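Local coordinates for serine-pyruvate aminotransferase (AgxT) (Sulfolobus solfataricus, PDB 3ZRP), which probably transfers the amino group of serine to pyruvate, and perhaps that of alanine to glyoxylate, with pyridoxal 5'-phosphate as cofactor, at residues A[34-39]-A[247-252]; A[39-44]-A[232-237]; A[272-277]-A[347-352]; A[277-282]-A[300-305]. All blocks are in the same frame, centred on the assembly; numbering follows the deposited sequence. Where two conformers were deposited one is given.

Interaction 1 of 4, residues A[34-39]-A[247-252]; sequences VEALAY and HVILQL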
loop_
_atom_site.group_PDB
_atom_site.type_symbol
_atom_site.label_atom_id
_atom_site.label_comp_id
_atom_site.label_asym_id
_atom_site.label_seq_id
_atom_site.Cartn_x
_atom_site.Cartn_y
_atom_site.Cartn_z
ATOM N N VAL A 34 14.005 -10.348 0.858
ATOM C CA VAL A 34 15.129 -9.426 0.665
ATOM C C VAL A 34 15.683 -9.564 -0.756
ATOM O O VAL A 34 15.933 -8.560 -1.422
ATOM C CB VAL A 34 16.233 -9.635 1.756
ATOM C CG1 VAL A 34 17.503 -8.924 1.381
ATOM C CG2 VAL A 34 15.725 -9.160 3.138
ATOM N N GLU A 35 15.837 -10.807 -1.228
ATOM C CA GLU A 35 16.338 -11.060 -2.577
ATOM C C GLU A 35 15.372 -10.524 -3.648
ATOM O O GLU A 35 15.793 -9.976 -4.658
ATOM C CB GLU A 35 16.621 -12.557 -2.765
ATOM C CG GLU A 35 17.897 -13.055 -2.044
ATOM C CD GLU A 35 18.001 -14.592 -1.945
ATOM O OE1 GLU A 35 17.258 -15.301 -2.655
ATOM O OE2 GLU A 35 18.828 -15.099 -1.148
ATOM N N ALA A 36 14.068 -10.667 -3.414
ATOM C CA ALA A 36 13.078 -10.196 -4.386
ATOM C C ALA A 36 13.094 -8.664 -4.439
ATOM O O ALA A 36 13.030 -8.060 -5.514
ATOM C CB ALA A 36 11.671 -10.725 -4.024
ATOM N N LEU A 37 13.225 -8.041 -3.273
ATOM C CA LEU A 37 13.310 -6.590 -3.178
ATOM C C LEU A 37 14.557 -6.072 -3.879
ATOM O O LEU A 37 14.468 -5.150 -4.676
ATOM C CB LEU A 37 13.269 -6.120 -1.721
ATOM C CG LEU A 37 13.340 -4.593 -1.483
ATOM C CD1 LEU A 37 12.350 -3.816 -2.340
ATOM C CD2 LEU A 37 13.117 -4.231 -0.003
ATOM N N ALA A 38 15.713 -6.672 -3.591
ATOM C CA ALA A 38 16.967 -6.287 -4.252
ATOM C C ALA A 38 16.875 -6.419 -5.773
ATOM O O ALA A 38 17.330 -5.540 -6.525
ATOM C CB ALA A 38 18.148 -7.127 -3.715
ATOM N N TYR A 39 16.294 -7.523 -6.218
ATOM C CA TYR A 39 16.128 -7.768 -7.636
ATOM C C TYR A 39 15.208 -6.733 -8.307
ATOM O O TYR A 39 15.475 -6.271 -9.424
ATOM C CB TYR A 39 15.646 -9.199 -7.883
ATOM C CG TYR A 39 15.601 -9.545 -9.346
ATOM C CD1 TYR A 39 16.733 -10.085 -9.992
ATOM C CD2 TYR A 39 14.458 -9.301 -10.105
ATOM C CE1 TYR A 39 16.698 -10.404 -11.358
ATOM C CE2 TYR A 39 14.417 -9.611 -11.458
ATOM C CZ TYR A 39 15.543 -10.156 -12.080
ATOM O OH TYR A 39 15.494 -10.449 -13.422
ATOM N N HIS A 247 4.123 -10.014 -0.630
ATOM C CA HIS A 247 3.795 -10.869 -1.775
ATOM C C HIS A 247 3.667 -10.092 -3.090
ATOM O O HIS A 247 3.926 -10.633 -4.173
ATOM C CB HIS A 247 2.589 -11.747 -1.459
ATOM C CG HIS A 247 2.849 -12.742 -0.359
ATOM N ND1 HIS A 247 2.799 -12.410 0.982
ATOM C CD2 HIS A 247 3.195 -14.053 -0.408
ATOM C CE1 HIS A 247 3.098 -13.477 1.708
ATOM N NE2 HIS A 247 3.346 -14.485 0.888
ATOM N N VAL A 248 3.270 -8.825 -2.999
ATOM C CA VAL A 248 3.186 -7.957 -4.181
ATOM C C VAL A 248 4.605 -7.723 -4.723
ATOM O O VAL A 248 4.810 -7.633 -5.925
ATOM C CB VAL A 248 2.497 -6.613 -3.831
ATOM C CG1 VAL A 248 2.466 -5.667 -5.024
ATOM C CG2 VAL A 248 1.081 -6.888 -3.386
ATOM N N ILE A 249 5.560 -7.605 -3.817
ATOM C CA ILE A 249 6.972 -7.394 -4.197
ATOM C C ILE A 249 7.585 -8.672 -4.827
ATOM O O ILE A 249 8.432 -8.589 -5.735
ATOM C CB ILE A 249 7.803 -6.908 -3.002
ATOM C CG1 ILE A 249 7.444 -5.441 -2.677
ATOM C CG2 ILE A 249 9.319 -6.961 -3.314
ATOM C CD1 ILE A 249 7.932 -4.928 -1.330
ATOM N N LEU A 250 7.173 -9.841 -4.339
ATOM C CA LEU A 250 7.574 -11.121 -4.964
ATOM C C LEU A 250 7.072 -11.176 -6.414
ATOM O O LEU A 250 7.817 -11.553 -7.336
ATOM C CB LEU A 250 6.995 -12.313 -4.178
ATOM C CG LEU A 250 7.453 -12.539 -2.719
ATOM C CD1 LEU A 250 6.752 -13.765 -2.103
ATOM C CD2 LEU A 250 8.946 -12.669 -2.649
ATOM N N GLN A 251 5.796 -10.812 -6.604
ATOM C CA GLN A 251 5.211 -10.744 -7.944
ATOM C C GLN A 251 5.983 -9.750 -8.831
ATOM O O GLN A 251 6.296 -10.058 -9.992
ATOM C CB GLN A 251 3.705 -10.413 -7.873
ATOM C CG GLN A 251 2.888 -11.544 -7.239
ATOM C CD GLN A 251 1.476 -11.150 -6.803
ATOM O OE1 GLN A 251 1.273 -10.131 -6.151
ATOM N NE2 GLN A 251 0.501 -11.987 -7.132
ATOM N N LEU A 252 6.297 -8.576 -8.279
ATOM C CA LEU A 252 7.077 -7.549 -8.994
ATOM C C LEU A 252 8.452 -8.080 -9.471
ATOM O O LEU A 252 8.880 -7.771 -10.586
ATOM C CB LEU A 252 7.252 -6.248 -8.155
ATOM C CG LEU A 252 8.028 -5.096 -8.846
ATOM C CD1 LEU A 252 7.316 -4.587 -10.132
ATOM C CD2 LEU A 252 8.319 -3.912 -7.907
#
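Ala36 and Leu37 meet Ile249 and Leu250 in a buried, wholly apolar helix-helix contact, where helix 31-48 lies across helix 246-262 near the subunit interface. The two short segments cross at 51°, and their axes come within 8.6 Å. The small side chain of Ala36 at the crossing is consistent with this close approach: Ala36 points its CB toward the second helix, and its CA lies 5.6 Å from the CA of Leu250.

The methyl of Ala36 is met by one branch of Leu250, with Ala36 CB 3.6 Å from Leu250 CD2. The CB of Leu250 itself points away from helix 31-48. With CG beside the backbone N (chi1 -64°), the chain brings CD2 back to the alanine. Ile249 works the other way. Its CB faces the first helix, and its CG2, anti to the backbone N, rests against the backbone of Leu37, 4.0 Å from the CA of that residue. Leu37 CB lies a little farther off, 4.3 Å from Ile249 CG2, while the rest of the Leu37 side chain packs on Val229, Met230 and Ala233 of helix 223-234.

Helix 246-262 also packs on strand 197-202 through Val248, Ile249 and Leu252, and Val248 touches Val248 of the second subunit. Leu250 touches Glu23, a residue that binds calcium in a crystal structure of this protein, although no calcium is bound to this chain in the model. With no hydrogen bond between them, the link between these two segments is van der Waals packing: a short alanine with methyl groups set against it.

Interaction 2 of 4, residues A[39-44]-A[232-237]; sequences YSLKGL and GAEEGK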
loop_
_atom_site.group_PDB
_atom_site.type_symbol
_atom_site.label_atom_id
_atom_site.label_comp_id
_atom_site.label_asym_id
_atom_site.label_seq_id
_atom_site.Cartn_x
_atom_site.Cartn_y
_atom_site.Cartn_z
ATOM N N TYR A 39 16.294 -7.523 -6.218
ATOM C CA TYR A 39 16.128 -7.768 -7.636
ATOM C C TYR A 39 15.208 -6.733 -8.307
ATOM O O TYR A 39 15.475 -6.271 -9.424
ATOM C CB TYR A 39 15.646 -9.199 -7.883
ATOM C CG TYR A 39 15.601 -9.545 -9.346
ATOM C CD1 TYR A 39 16.733 -10.085 -9.992
ATOM C CD2 TYR A 39 14.458 -9.301 -10.105
ATOM C CE1 TYR A 39 16.698 -10.404 -11.358
ATOM C CE2 TYR A 39 14.417 -9.611 -11.458
ATOM C CZ TYR A 39 15.543 -10.156 -12.080
ATOM O OH TYR A 39 15.494 -10.449 -13.422
ATOM N N SER A 40 14.111 -6.382 -7.638
ATOM C CA SER A 40 13.203 -5.367 -8.177
ATOM C C SER A 40 13.862 -3.996 -8.242
ATOM O O SER A 40 13.679 -3.256 -9.218
ATOM C CB SER A 40 11.892 -5.329 -7.358
ATOM O OG SER A 40 11.259 -6.580 -7.438
ATOM N N LEU A 41 14.634 -3.663 -7.207
ATOM C CA LEU A 41 15.374 -2.424 -7.192
ATOM C C LEU A 41 16.306 -2.322 -8.414
ATOM O O LEU A 41 16.342 -1.278 -9.082
ATOM C CB LEU A 41 16.128 -2.249 -5.865
ATOM C CG LEU A 41 15.242 -2.071 -4.624
ATOM C CD1 LEU A 41 16.068 -2.089 -3.386
ATOM C CD2 LEU A 41 14.423 -0.763 -4.692
ATOM N N LYS A 42 17.022 -3.407 -8.727
ATOM C CA LYS A 42 17.887 -3.428 -9.926
ATOM C C LYS A 42 17.088 -3.317 -11.216
ATOM O O LYS A 42 17.499 -2.617 -12.149
ATOM C CB LYS A 42 18.768 -4.689 -9.966
ATOM C CG LYS A 42 19.764 -4.720 -8.854
ATOM C CD LYS A 42 20.612 -5.971 -8.893
ATOM C CE LYS A 42 21.148 -6.297 -7.500
ATOM N NZ LYS A 42 22.058 -5.245 -6.970
ATOM N N GLY A 43 15.933 -3.989 -11.231
ATOM C CA GLY A 43 15.011 -3.970 -12.346
ATOM C C GLY A 43 14.488 -2.584 -12.643
ATOM O O GLY A 43 14.310 -2.246 -13.816
ATOM N N LEU A 44 14.239 -1.794 -11.584
ATOM C CA LEU A 44 13.874 -0.389 -11.743
ATOM C C LEU A 44 14.965 0.395 -12.469
ATOM O O LEU A 44 14.671 1.153 -13.384
ATOM C CB LEU A 44 13.532 0.261 -10.390
ATOM C CG LEU A 44 12.725 1.572 -10.386
ATOM C CD1 LEU A 44 11.456 1.535 -11.252
ATOM C CD2 LEU A 44 12.357 1.959 -8.962
ATOM N N GLY A 232 19.535 -1.456 2.660
ATOM C CA GLY A 232 19.649 -2.757 3.308
ATOM C C GLY A 232 19.498 -3.901 2.322
ATOM O O GLY A 232 20.408 -4.724 2.197
ATOM N N ALA A 233 18.366 -3.947 1.613
ATOM C CA ALA A 233 18.060 -5.026 0.656
ATOM C C ALA A 233 19.205 -5.300 -0.316
ATOM O O ALA A 233 19.530 -6.466 -0.592
ATOM C CB ALA A 233 16.788 -4.721 -0.123
ATOM N N GLU A 234 19.810 -4.238 -0.834
ATOM C CA GLU A 234 20.870 -4.391 -1.827
ATOM C C GLU A 234 22.173 -4.888 -1.212
ATOM O O GLU A 234 23.077 -5.275 -1.943
ATOM C CB GLU A 234 21.081 -3.111 -2.639
ATOM C CG GLU A 234 20.064 -2.963 -3.767
ATOM C CD GLU A 234 20.441 -1.934 -4.812
ATOM O OE1 GLU A 234 20.458 -0.725 -4.517
ATOM O OE2 GLU A 234 20.706 -2.346 -5.956
ATOM N N GLU A 235 22.257 -4.873 0.121
ATOM C CA GLU A 235 23.411 -5.422 0.839
ATOM C C GLU A 235 23.042 -6.786 1.430
ATOM O O GLU A 235 23.781 -7.348 2.233
ATOM C CB GLU A 235 23.884 -4.451 1.931
ATOM C CG GLU A 235 24.397 -3.109 1.385
ATOM C CD GLU A 235 24.729 -2.094 2.462
ATOM O OE1 GLU A 235 25.671 -2.343 3.247
ATOM O OE2 GLU A 235 24.063 -1.032 2.511
ATOM N N GLY A 236 21.887 -7.308 1.016
ATOM C CA GLY A 236 21.380 -8.584 1.501
ATOM C C GLY A 236 20.917 -8.585 2.947
ATOM O O GLY A 236 20.896 -9.648 3.586
ATOM N N LYS A 237 20.540 -7.410 3.465
ATOM C CA LYS A 237 20.158 -7.244 4.865
ATOM C C LYS A 237 18.674 -6.884 5.035
ATOM O O LYS A 237 18.124 -6.086 4.271
ATOM C CB LYS A 237 21.019 -6.160 5.518
ATOM C CG LYS A 237 22.512 -6.501 5.632
ATOM C CD LYS A 237 23.341 -5.229 5.879
ATOM C CE LYS A 237 24.767 -5.532 6.331
ATOM N NZ LYS A 237 25.583 -6.185 5.275
HETATM O O HOH W 1 22.080 -6.835 -4.650
#
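Leu41 and Lys42 reach from helix 31-48 to Ala233 and Glu234, at the point where helix 223-234 ends in a Schellman motif. Gly236, with positive phi, is its C-prime residue: Lys237 N bonds back to Gly232 O, and Gly236 N to Ala233 O.

The contact has an apolar inner part and a charged outer part, with Glu234 serving both. Leu41 points at the helix end, and its CD1 lies 4.3 Å from Ala233 CB and 4.1 Å from Glu234 CG, so the aliphatic part of the glutamate passes at a slant over the leucine methyl. Leu41 also packs on Pro56 and Ile58 of strand 55-60. The glutamate chain, stretched out beyond CG, carries its carboxylate on past Leu41 toward Lys42.

The exposed Lys42 crosses the glutamate side chain at an angle. Its chain is nearly straight until it bends at the last torsion (chi4 -63°), which swings NZ to 3.4 Å from Glu234 OE2 in a salt bridge whose hydrogen bond is weak. Lys42 CG also lies near the same oxygen. The carboxylate has a second cationic partner, since Glu234 OE1 forms a salt bridge with Arg45 one turn farther along the first helix. A water adds an indirect link: it accepts from Lys42 NZ at 2.8 Å and donates to the backbone Glu234 O at 3.3 Å.

Interaction 3 of 4, residues A[272-277]-A[347-352]; sequences TMVASA and NDAIIA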
loop_
_atom_site.group_PDB
_atom_site.type_symbol
_atom_site.label_atom_id
_atom_site.label_comp_id
_atom_site.label_asym_id
_atom_site.label_seq_id
_atom_site.Cartn_x
_atom_site.Cartn_y
_atom_site.Cartn_z
ATOM N N THR A 272 5.387 0.083 -29.451
ATOM C CA THR A 272 5.306 0.979 -30.623
ATOM C C THR A 272 4.520 0.319 -31.767
ATOM O O THR A 272 3.632 0.943 -32.355
ATOM C CB THR A 272 6.696 1.383 -31.135
ATOM O OG1 THR A 272 7.473 1.935 -30.063
ATOM C CG2 THR A 272 6.591 2.408 -32.277
ATOM N N MET A 273 4.842 -0.952 -32.056
ATOM C CA MET A 273 4.200 -1.696 -33.142
ATOM C C MET A 273 2.713 -1.903 -32.872
ATOM O O MET A 273 1.862 -1.613 -33.728
ATOM C CB MET A 273 4.882 -3.050 -33.354
ATOM C CG MET A 273 4.171 -3.940 -34.393
ATOM S SD MET A 273 4.823 -5.616 -34.511
ATOM C CE MET A 273 6.492 -5.329 -35.133
ATOM N N VAL A 274 2.397 -2.403 -31.674
ATOM C CA VAL A 274 1.016 -2.669 -31.314
ATOM C C VAL A 274 0.193 -1.375 -31.340
ATOM O O VAL A 274 -0.916 -1.355 -31.873
ATOM C CB VAL A 274 0.881 -3.379 -29.919
ATOM C CG1 VAL A 274 -0.579 -3.351 -29.424
ATOM C CG2 VAL A 274 1.408 -4.805 -29.983
ATOM N N ALA A 275 0.717 -0.308 -30.741
ATOM C CA ALA A 275 -0.019 0.971 -30.712
ATOM C C ALA A 275 -0.258 1.550 -32.122
ATOM O O ALA A 275 -1.366 1.969 -32.428
ATOM C CB ALA A 275 0.697 1.996 -29.806
ATOM N N SER A 276 0.786 1.557 -32.960
ATOM C CA SER A 276 0.668 2.036 -34.337
ATOM C C SER A 276 -0.362 1.207 -35.107
ATOM O O SER A 276 -1.145 1.751 -35.894
ATOM C CB SER A 276 2.020 1.981 -35.062
ATOM O OG SER A 276 2.992 2.811 -34.472
ATOM N N ALA A 277 -0.370 -0.110 -34.868
ATOM C CA ALA A 277 -1.332 -1.015 -35.520
ATOM C C ALA A 277 -2.759 -0.697 -35.127
ATOM O O ALA A 277 -3.626 -0.627 -35.997
ATOM C CB ALA A 277 -1.019 -2.523 -35.248
ATOM N N ASN A 347 -1.809 -9.913 -31.673
ATOM C CA ASN A 347 -3.151 -10.527 -31.712
ATOM C C ASN A 347 -4.201 -9.766 -30.908
ATOM O O ASN A 347 -5.364 -9.679 -31.336
ATOM C CB ASN A 347 -3.113 -12.007 -31.291
ATOM C CG ASN A 347 -2.460 -12.901 -32.350
ATOM O OD1 ASN A 347 -2.363 -12.525 -33.521
ATOM N ND2 ASN A 347 -1.993 -14.070 -31.933
ATOM N N ASP A 348 -3.804 -9.199 -29.765
ATOM C CA ASP A 348 -4.711 -8.335 -29.006
ATOM C C ASP A 348 -5.161 -7.125 -29.841
ATOM O O ASP A 348 -6.320 -6.717 -29.753
ATOM C CB ASP A 348 -4.074 -7.858 -27.693
ATOM C CG ASP A 348 -3.747 -9.003 -26.748
ATOM O OD1 ASP A 348 -4.463 -10.017 -26.764
ATOM O OD2 ASP A 348 -2.766 -8.891 -25.999
ATOM N N ALA A 349 -4.243 -6.576 -30.646
ATOM C CA ALA A 349 -4.562 -5.458 -31.547
ATOM C C ALA A 349 -5.656 -5.853 -32.563
ATOM O O ALA A 349 -6.644 -5.119 -32.737
ATOM C CB ALA A 349 -3.303 -4.927 -32.238
ATOM N N ILE A 350 -5.497 -7.022 -33.196
ATOM C CA ILE A 350 -6.515 -7.550 -34.112
ATOM C C ILE A 350 -7.874 -7.642 -33.415
ATOM O O ILE A 350 -8.878 -7.133 -33.927
ATOM C CB ILE A 350 -6.117 -8.927 -34.718
ATOM C CG1 ILE A 350 -4.887 -8.784 -35.616
ATOM C CG2 ILE A 350 -7.272 -9.520 -35.542
ATOM C CD1 ILE A 350 -4.053 -10.049 -35.727
ATOM N N ILE A 351 -7.897 -8.281 -32.243
ATOM C CA ILE A 351 -9.136 -8.473 -31.492
ATOM C C ILE A 351 -9.772 -7.140 -31.094
ATOM O O ILE A 351 -10.979 -6.942 -31.264
ATOM C CB ILE A 351 -8.903 -9.383 -30.264
ATOM C CG1 ILE A 351 -8.584 -10.806 -30.742
ATOM C CG2 ILE A 351 -10.120 -9.438 -29.368
ATOM C CD1 ILE A 351 -9.628 -11.383 -31.701
ATOM N N ALA A 352 -8.963 -6.217 -30.584
ATOM C CA ALA A 352 -9.505 -4.915 -30.148
ATOM C C ALA A 352 -10.286 -4.188 -31.268
ATOM O O ALA A 352 -11.425 -3.740 -31.059
ATOM C CB ALA A 352 -8.371 -4.023 -29.588
#
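Val274 and Ala349 make the main touch between helix 264-284 and helix 346-363. From its CA, the valine sends CB out to one flank, neither at the second helix nor away from it, and CB stays 5.0 Å from Ala349 CB. At the fork the two methyls part. CG1, placed anti to the backbone N (chi1 167°), is the branch that carries the contact and ends 4.2 Å from Ala349 CB. CG2 stays farther back, 5.2 Å from the same Ala349 CB.

One turn later, Ala277 aims its own methyl at the same spot, Ala277 CB standing 4.5 Å from Ala349 CB. The alanine of the second helix thus points its CB between two residues of the first, in a purely van der Waals contact.

The touching residues Val274, Ala277 and Ala349 are buried, with helix 372-381 covering Ala277 through Val379 and Leu380. Ala275, on another face of helix 264-284, turns to Asn299 and His340, the latter just after strand 335-339.

Interaction 4 of 4, residues A[277-282]-A[300-305]; sequences AIRAGL and TVTGVI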
loop_
_atom_site.group_PDB
_atom_site.type_symbol
_atom_site.label_atom_id
_atom_site.label_comp_id
_atom_site.label_asym_id
_atom_site.label_seq_id
_atom_site.Cartn_x
_atom_site.Cartn_y
_atom_site.Cartn_z
ATOM N N ALA A 277 -0.370 -0.110 -34.868
ATOM C CA ALA A 277 -1.332 -1.015 -35.520
ATOM C C ALA A 277 -2.759 -0.697 -35.127
ATOM O O ALA A 277 -3.626 -0.627 -35.997
ATOM C CB ALA A 277 -1.019 -2.523 -35.248
ATOM N N ILE A 278 -3.009 -0.493 -33.826
ATOM C CA ILE A 278 -4.353 -0.157 -33.344
ATOM C C ILE A 278 -4.791 1.190 -33.918
ATOM O O ILE A 278 -5.936 1.343 -34.353
ATOM C CB ILE A 278 -4.447 -0.139 -31.761
ATOM C CG1 ILE A 278 -4.418 -1.573 -31.207
ATOM C CG2 ILE A 278 -5.718 0.586 -31.271
ATOM C CD1 ILE A 278 -4.063 -1.685 -29.725
ATOM N N ARG A 279 -3.879 2.163 -33.912
ATOM C CA ARG A 279 -4.185 3.502 -34.443
ATOM C C ARG A 279 -4.543 3.447 -35.935
ATOM O O ARG A 279 -5.518 4.081 -36.357
ATOM C CB ARG A 279 -3.018 4.467 -34.202
ATOM C CG ARG A 279 -2.954 4.952 -32.744
ATOM C CD ARG A 279 -2.108 6.207 -32.600
ATOM N NE ARG A 279 -0.723 5.921 -32.946
ATOM C CZ ARG A 279 0.203 5.533 -32.090
ATOM N NH1 ARG A 279 -0.093 5.404 -30.777
ATOM N NH2 ARG A 279 1.429 5.294 -32.553
ATOM N N ALA A 280 -3.761 2.680 -36.695
ATOM C CA ALA A 280 -4.023 2.425 -38.119
ATOM C C ALA A 280 -5.428 1.895 -38.314
ATOM O O ALA A 280 -6.165 2.361 -39.201
ATOM C CB ALA A 280 -2.993 1.450 -38.691
ATOM N N GLY A 281 -5.817 0.942 -37.465
ATOM C CA GLY A 281 -7.157 0.388 -37.508
ATOM C C GLY A 281 -8.248 1.387 -37.182
ATOM O O GLY A 281 -9.324 1.349 -37.782
ATOM N N LEU A 282 -7.992 2.273 -36.215
ATOM C CA LEU A 282 -8.982 3.288 -35.832
ATOM C C LEU A 282 -9.201 4.315 -36.946
ATOM O O LEU A 282 -10.331 4.735 -37.213
ATOM C CB LEU A 282 -8.536 4.023 -34.552
ATOM C CG LEU A 282 -8.560 3.161 -33.282
ATOM C CD1 LEU A 282 -7.855 3.882 -32.136
ATOM C CD2 LEU A 282 -9.992 2.809 -32.909
ATOM N N THR A 300 0.787 3.551 -24.986
ATOM C CA THR A 300 0.110 2.800 -23.921
ATOM C C THR A 300 -1.374 3.038 -23.855
ATOM O O THR A 300 -2.106 2.161 -23.407
ATOM C CB THR A 300 0.715 3.083 -22.507
ATOM O OG1 THR A 300 0.604 4.490 -22.215
ATOM C CG2 THR A 300 2.174 2.675 -22.492
ATOM N N VAL A 301 -1.826 4.221 -24.268
ATOM C CA VAL A 301 -3.242 4.617 -24.172
ATOM C C VAL A 301 -3.656 5.416 -25.420
ATOM O O VAL A 301 -2.943 6.329 -25.842
ATOM C CB VAL A 301 -3.514 5.538 -22.946
ATOM C CG1 VAL A 301 -5.000 5.949 -22.889
ATOM C CG2 VAL A 301 -3.106 4.863 -21.636
ATOM N N THR A 302 -4.817 5.095 -25.978
ATOM C CA THR A 302 -5.379 5.842 -27.095
ATOM C C THR A 302 -6.824 6.160 -26.768
ATOM O O THR A 302 -7.583 5.273 -26.414
ATOM C CB THR A 302 -5.323 4.998 -28.417
ATOM O OG1 THR A 302 -3.967 4.605 -28.667
ATOM C CG2 THR A 302 -5.827 5.826 -29.603
ATOM N N GLY A 303 -7.196 7.435 -26.878
ATOM C CA GLY A 303 -8.580 7.858 -26.645
ATOM C C GLY A 303 -9.318 7.855 -27.976
ATOM O O GLY A 303 -8.764 8.290 -29.011
ATOM N N VAL A 304 -10.562 7.367 -27.961
ATOM C CA VAL A 304 -11.311 7.123 -29.195
ATOM C C VAL A 304 -12.584 7.940 -29.121
ATOM O O VAL A 304 -13.463 7.645 -28.329
ATOM C CB VAL A 304 -11.626 5.596 -29.414
ATOM C CG1 VAL A 304 -12.309 5.353 -30.750
ATOM C CG2 VAL A 304 -10.333 4.735 -29.337
ATOM N N ILE A 305 -12.650 9.004 -29.925
ATOM C CA ILE A 305 -13.816 9.880 -29.946
ATOM C C ILE A 305 -15.013 9.182 -30.624
ATOM O O ILE A 305 -14.862 8.576 -31.693
ATOM C CB ILE A 305 -13.504 11.241 -30.630
ATOM C CG1 ILE A 305 -12.481 12.035 -29.794
ATOM C CG2 ILE A 305 -14.784 12.075 -30.791
ATOM C CD1 ILE A 305 -11.666 13.038 -30.590
HETATM O O HOH W 2 -2.026 6.370 -29.102
#
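Arg279 and Thr302 make the first touch between helix 264-284 and strand 301-305, one residue after Ile278, whose side chain packs on Ile338 of the neighbouring strand and on Ala349 and Ile353 of helix 346-363. Arg279 has its CB off to one flank and its chain turning back so that CG lies 4.2 Å from Thr302 OG1. Its guanidinium reaches the strand through a water, which accepts from Arg279 NH1 at 2.7 Å and lies 2.7 Å from Thr302 OG1, with a weak link to Val301 O besides. The direct partner of that threonine hydroxyl is His340 NE2.

Here the helix lies on one face of an antiparallel sheet in which strand 301-305 pairs with 335-339 and is also bonded through Gly303 and Ile305 to Val290 and Glu288. This helix-on-sheet layer is consistent with the smaller, C-terminal domain of a class-V (fold type I) aminotransferase. The helix and strand segments run almost parallel, 9° apart, with their axes 10.3 Å from each other, and Thr302 and Val304 both face the helix.

Leu282 points at the strand and fits its fork to these two residues. Cut back to an alanine, it would probably leave a gap between helix and sheet, with Thr302 CG2 and the Val304 methyls deprived of the leucine methyls. Leu282 CD1 meets Thr302 CG2 tip to tip at 3.8 Å and stands equally far from Val304 CG2, while CD2 touches both methyls of Val304, which the leucine crosses at a slant.

In the fold
The four contacts fall into two pairs. Interactions 1 and 2 have centres 9 Å apart, share Tyr39 and both use helix 31-48, which meets helix 246-262 in one and the end of helix 223-234 in the other. Interactions 3 and 4, also 9 Å apart between centres, share Ala277 of helix 264-284, with Ile278 of one packing on Ala349 of the other. Between the pairs the centres lie 31 to 37 Å apart. Interactions 1 and 2 close before 3 and 4 open along the chain. The subunit thus holds two separate helix clusters in different parts of its fold, joined through the consecutive helices 246-262 and 264-284.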